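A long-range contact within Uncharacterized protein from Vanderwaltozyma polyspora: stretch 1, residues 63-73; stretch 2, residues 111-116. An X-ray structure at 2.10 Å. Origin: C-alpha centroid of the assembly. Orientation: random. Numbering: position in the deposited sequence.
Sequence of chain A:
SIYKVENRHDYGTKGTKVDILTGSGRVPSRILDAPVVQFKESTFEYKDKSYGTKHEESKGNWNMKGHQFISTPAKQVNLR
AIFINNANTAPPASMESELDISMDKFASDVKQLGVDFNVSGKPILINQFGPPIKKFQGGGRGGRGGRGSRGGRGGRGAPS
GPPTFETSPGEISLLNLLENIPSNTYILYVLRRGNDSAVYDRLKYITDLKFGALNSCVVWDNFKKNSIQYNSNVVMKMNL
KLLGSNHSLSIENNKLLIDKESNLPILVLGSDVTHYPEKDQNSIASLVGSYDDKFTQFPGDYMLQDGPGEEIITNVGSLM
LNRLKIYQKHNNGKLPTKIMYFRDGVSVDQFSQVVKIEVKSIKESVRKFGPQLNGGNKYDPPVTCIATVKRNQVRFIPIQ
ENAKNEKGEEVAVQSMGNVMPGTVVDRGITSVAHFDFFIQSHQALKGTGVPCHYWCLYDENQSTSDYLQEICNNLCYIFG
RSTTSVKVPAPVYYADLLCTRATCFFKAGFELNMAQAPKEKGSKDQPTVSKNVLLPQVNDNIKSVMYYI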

ATOM      1  N   ASN A  63      -9.490  16.220  -1.741  1.00 32.50           N
ATOM      2  CA  ASN A  63     -10.663  15.374  -1.885  1.00 39.42           C
ATOM      3  C   ASN A  63     -10.994  15.281  -3.366  1.00 37.18           C
ATOM      4  O   ASN A  63     -10.500  16.057  -4.187  1.00 38.93           O
ATOM      5  CB  ASN A  63     -11.844  15.904  -1.074  1.00 40.89           C
ATOM      6  CG  ASN A  63     -12.346  17.206  -1.596  1.00 47.63           C
ATOM      7  OD1 ASN A  63     -13.176  17.237  -2.493  1.00 54.74           O
ATOM      8  ND2 ASN A  63     -11.829  18.299  -1.062  1.00 54.75           N
ATOM      9  N   MET A  64     -11.831  14.302  -3.702  1.00 38.29           N
ATOM     10  CA  MET A  64     -12.125  13.995  -5.096  1.00 35.51           C
ATOM     11  C   MET A  64     -13.202  14.886  -5.701  1.00 33.49           C
ATOM     12  O   MET A  64     -13.386  14.839  -6.916  1.00 32.10           O
ATOM     13  CB  MET A  64     -12.534  12.521  -5.232  1.00 31.51           C
ATOM     14  CG  MET A  64     -11.359  11.560  -5.258  1.00 29.24           C
ATOM     15  SD  MET A  64     -10.127  12.057  -6.486  1.00 35.82           S
ATOM     16  CE  MET A  64     -10.955  11.734  -8.053  1.00 30.97           C
ATOM     17  N   LYS A  65     -13.901  15.695  -4.902  1.00 31.68           N
ATOM     18  CA  LYS A  65     -15.000  16.507  -5.424  1.00 34.78           C
ATOM     19  C   LYS A  65     -14.557  17.321  -6.635  1.00 34.60           C
ATOM     20  O   LYS A  65     -13.559  18.047  -6.589  1.00 35.12           O
ATOM     21  CB  LYS A  65     -15.535  17.435  -4.327  1.00 38.26           C
ATOM     22  CG  LYS A  65     -16.695  18.321  -4.768  1.00 48.74           C
ATOM     23  CD  LYS A  65     -17.459  18.869  -3.565  1.00 60.82           C
ATOM     24  CE  LYS A  65     -18.598  19.787  -3.996  1.00 65.30           C
ATOM     25  NZ  LYS A  65     -18.092  20.922  -4.815  1.00 66.92           N
ATOM     26  N   GLY A  66     -15.294  17.176  -7.737  1.00 34.71           N
ATOM     27  CA  GLY A  66     -14.936  17.849  -8.968  1.00 32.28           C
ATOM     28  C   GLY A  66     -13.804  17.213  -9.743  1.00 36.36           C
ATOM     29  O   GLY A  66     -13.440  17.729 -10.802  1.00 37.75           O
ATOM     30  N   HIS A  67     -13.239  16.113  -9.265  1.00 33.82           N
ATOM     31  CA  HIS A  67     -12.154  15.448  -9.965  1.00 30.90           C
ATOM     32  C   HIS A  67     -12.600  14.074 -10.430  1.00 30.27           C
ATOM     33  O   HIS A  67     -13.599  13.525  -9.958  1.00 29.17           O
ATOM     34  CB  HIS A  67     -10.925  15.301  -9.061  1.00 32.96           C
ATOM     35  CG  HIS A  67     -10.388  16.601  -8.560  1.00 40.00           C
ATOM     36  ND1 HIS A  67     -10.010  17.621  -9.404  1.00 38.56           N
ATOM     37  CD2 HIS A  67     -10.162  17.048  -7.299  1.00 39.99           C
ATOM     38  CE1 HIS A  67      -9.573  18.641  -8.687  1.00 40.77           C
ATOM     39  NE2 HIS A  67      -9.654  18.319  -7.408  1.00 42.04           N
ATOM     40  N   GLN A  68     -11.829  13.508 -11.344  1.00 27.00           N
ATOM     41  CA  GLN A  68     -12.070  12.152 -11.801  1.00 29.75           C
ATOM     42  C   GLN A  68     -10.789  11.337 -11.716  1.00 26.75           C
ATOM     43  O   GLN A  68      -9.679  11.869 -11.821  1.00 28.94           O
ATOM     44  CB  GLN A  68     -12.621  12.142 -13.228  1.00 29.93           C
ATOM     45  CG  GLN A  68     -14.023  12.728 -13.303  1.00 35.98           C
ATOM     46  CD  GLN A  68     -14.587  12.703 -14.705  1.00 53.00           C
ATOM     47  OE1 GLN A  68     -13.846  12.643 -15.683  1.00 56.55           O
ATOM     48  NE2 GLN A  68     -15.908  12.757 -14.811  1.00 62.39           N
ATOM     49  N   PHE A  69     -10.971  10.038 -11.494  1.00 21.53           N
ATOM     50  CA  PHE A  69      -9.866   9.099 -11.551  1.00 26.25           C
ATOM     51  C   PHE A  69      -9.224   9.115 -12.927  1.00 26.27           C
ATOM     52  O   PHE A  69      -9.911   9.213 -13.947  1.00 22.59           O
ATOM     53  CB  PHE A  69     -10.352   7.683 -11.243  1.00 21.11           C
ATOM     54  CG  PHE A  69     -10.933   7.527  -9.865  1.00 22.05           C
ATOM     55  CD1 PHE A  69     -10.491   8.327  -8.814  1.00 26.77           C
ATOM     56  CD2 PHE A  69     -11.917   6.593  -9.625  1.00 28.66           C
ATOM     57  CE1 PHE A  69     -11.026   8.191  -7.533  1.00 24.89           C
ATOM     58  CE2 PHE A  69     -12.459   6.440  -8.330  1.00 29.55           C
ATOM     59  CZ  PHE A  69     -12.002   7.241  -7.291  1.00 26.78           C
ATOM     60  N   ILE A  70      -7.901   8.949 -12.943  1.00 26.84           N
ATOM     61  CA  ILE A  70      -7.141   9.010 -14.194  1.00 25.88           C
ATOM     62  C   ILE A  70      -7.582   7.911 -15.156  1.00 28.30           C
ATOM     63  O   ILE A  70      -7.717   8.140 -16.360  1.00 27.41           O
ATOM     64  CB  ILE A  70      -5.631   8.907 -13.894  1.00 26.14           C
ATOM     65  CG1 ILE A  70      -5.124  10.185 -13.234  1.00 25.95           C
ATOM     66  CG2 ILE A  70      -4.835   8.571 -15.161  1.00 25.69           C
ATOM     67  CD1 ILE A  70      -3.771  10.014 -12.540  1.00 31.00           C
ATOM     68  N   SER A  71      -7.787   6.697 -14.649  1.00 23.38           N
ATOM     69  CA  SER A  71      -8.048   5.549 -15.513  1.00 26.62           C
ATOM     70  C   SER A  71      -9.073   4.654 -14.841  1.00 29.83           C
ATOM     71  O   SER A  71      -8.835   4.158 -13.735  1.00 25.47           O
ATOM     72  CB  SER A  71      -6.763   4.762 -15.805  1.00 29.84           C
ATOM     73  OG  SER A  71      -7.046   3.577 -16.541  1.00 34.51           O
ATOM     74  N   THR A  72     -10.190   4.430 -15.521  1.00 30.76           N
ATOM     75  CA  THR A  72     -11.296   3.615 -15.045  1.00 28.70           C
ATOM     76  C   THR A  72     -11.631   2.579 -16.105  1.00 34.35           C
ATOM     77  O   THR A  72     -11.129   2.649 -17.230  1.00 32.13           O
ATOM     78  CB  THR A  72     -12.504   4.513 -14.750  1.00 31.90           C
ATOM     79  OG1 THR A  72     -12.810   5.295 -15.910  1.00 35.90           O
ATOM     80  CG2 THR A  72     -12.197   5.439 -13.580  1.00 29.93           C
ATOM     81  N   PRO A  73     -12.472   1.585 -15.781  1.00 32.29           N
ATOM     82  CA  PRO A  73     -12.828   0.588 -16.801  1.00 33.27           C
ATOM     83  C   PRO A  73     -13.482   1.244 -18.008  1.00 29.93           C
ATOM     84  O   PRO A  73     -14.313   2.150 -17.880  1.00 30.79           O
ATOM     85  CB  PRO A  73     -13.808  -0.337 -16.072  1.00 36.79           C
ATOM     86  CG  PRO A  73     -13.487  -0.156 -14.624  1.00 37.25           C
ATOM     87  CD  PRO A  73     -13.131   1.287 -14.493  1.00 34.64           C
TER
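Stretch 2 111-116: KQLGVD

Stretch 2, a turn that leads out of a helix, docks on an irregular loop through carbonyl oxygens that accept hydrogen bonds from the loop and a leucine that it buries. Lys-111 to Gly-114 form a type I turn, closed by Gly-114 N to Lys-111 O at 2.9 Å, and Gly-114 then leaves helical geometry in a Schellman motif. Its positive phi (110°) would jam a CB against the preceding carbonyl, and a CB would also lie 3.3 Å from Thr-72 CG2, so glycine fits on both counts.

The two stretches run in the same sense, Gln-68 beside Leu-113 (CA to CA 4.4 Å) and Thr-72 beside Val-115 (CA to CA 5.8 Å). Carbonyls at the end of a helix lack partners in the next turn, and here the loop supplies donors: Phe-69 N binds Leu-113 O at 3.1 Å, Thr-72 OG1 binds Gly-114 O at 2.9 Å, and Gln-68 NE2 reaches Gln-112 O in a weak bond of 3.4 Å. The water O donates to Gly-114 O (2.9 Å) and Pro-73 O (2.8 Å) and accepts from Asp-116 N (3.0 Å).

Leu-113 fills the apolar centre, its CD2 3.8 Å from Met-64 CB and its CB over one face of the Phe-69 ring, 4.1 Å from the centroid. Branched Val-115 packs at the ring edge, CG2 to Phe-69 CD2 3.8 Å.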

ATOM      1  N   LYS A 111     -20.227   7.068 -10.433  1.00 29.29           N
ATOM      2  CA  LYS A 111     -20.201   7.439 -11.842  1.00 28.48           C
ATOM      3  C   LYS A 111     -19.501   8.774 -12.038  1.00 25.42           C
ATOM      4  O   LYS A 111     -18.740   8.947 -12.995  1.00 28.26           O
ATOM      5  CB  LYS A 111     -21.623   7.487 -12.406  1.00 34.86           C
ATOM      6  CG  LYS A 111     -21.658   7.423 -13.934  1.00 42.74           C
ATOM      7  CD  LYS A 111     -23.070   7.543 -14.505  1.00 53.04           C
ATOM      8  CE  LYS A 111     -23.062   7.262 -16.007  1.00 60.69           C
ATOM      9  NZ  LYS A 111     -22.354   5.979 -16.324  1.00 65.65           N
ATOM     10  N   GLN A 112     -19.719   9.714 -11.110  1.00 33.29           N
ATOM     11  CA  GLN A 112     -19.120  11.047 -11.182  1.00 34.83           C
ATOM     12  C   GLN A 112     -17.597  10.999 -11.186  1.00 40.00           C
ATOM     13  O   GLN A 112     -16.946  11.948 -11.645  1.00 36.45           O
ATOM     14  CB  GLN A 112     -19.597  11.896 -10.000  1.00 38.86           C
ATOM     15  CG  GLN A 112     -21.114  12.048  -9.869  1.00 51.80           C
ATOM     16  CD  GLN A 112     -21.728  12.919 -10.959  1.00 71.52           C
ATOM     17  OE1 GLN A 112     -21.712  12.566 -12.141  1.00 75.56           O
ATOM     18  NE2 GLN A 112     -22.274  14.068 -10.563  1.00 78.08           N
ATOM     19  N   LEU A 113     -17.011   9.938 -10.642  1.00 31.25           N
ATOM     20  CA  LEU A 113     -15.563   9.790 -10.628  1.00 32.27           C
ATOM     21  C   LEU A 113     -15.042   9.033 -11.841  1.00 31.39           C
ATOM     22  O   LEU A 113     -13.822   8.943 -12.020  1.00 32.20           O
ATOM     23  CB  LEU A 113     -15.128   9.079  -9.334  1.00 26.40           C
ATOM     24  CG  LEU A 113     -15.603   9.805  -8.070  1.00 32.96           C
ATOM     25  CD1 LEU A 113     -15.519   8.921  -6.840  1.00 32.17           C
ATOM     26  CD2 LEU A 113     -14.791  11.076  -7.870  1.00 35.18           C
ATOM     27  N   GLY A 114     -15.934   8.480 -12.660  1.00 30.19           N
ATOM     28  CA  GLY A 114     -15.567   7.770 -13.870  1.00 33.54           C
ATOM     29  C   GLY A 114     -15.777   6.272 -13.821  1.00 33.15           C
ATOM     30  O   GLY A 114     -15.447   5.587 -14.798  1.00 31.81           O
ATOM     31  N   VAL A 115     -16.306   5.733 -12.727  1.00 31.60           N
ATOM     32  CA  VAL A 115     -16.525   4.301 -12.590  1.00 31.99           C
ATOM     33  C   VAL A 115     -17.997   4.025 -12.842  1.00 33.57           C
ATOM     34  O   VAL A 115     -18.869   4.523 -12.117  1.00 30.36           O
ATOM     35  CB  VAL A 115     -16.108   3.800 -11.200  1.00 30.10           C
ATOM     36  CG1 VAL A 115     -16.240   2.296 -11.141  1.00 26.52           C
ATOM     37  CG2 VAL A 115     -14.694   4.267 -10.885  1.00 28.53           C
ATOM     38  N   ASP A 116     -18.268   3.221 -13.855  1.00 31.34           N
ATOM     39  CA  ASP A 116     -19.623   2.932 -14.306  1.00 36.41           C
ATOM     40  C   ASP A 116     -19.955   1.499 -13.896  1.00 32.23           C
ATOM     41  O   ASP A 116     -19.417   0.542 -14.467  1.00 28.83           O
ATOM     42  CB  ASP A 116     -19.725   3.147 -15.819  1.00 37.55           C
ATOM     43  CG  ASP A 116     -21.123   2.911 -16.361  1.00 47.43           C
ATOM     44  OD1 ASP A 116     -22.103   3.015 -15.589  1.00 50.03           O
ATOM     45  OD2 ASP A 116     -21.231   2.631 -17.579  1.00 50.11           O
TER
HETATM   46  O   HOH W   1     -15.778   2.824 -15.533  1.00 45.11           O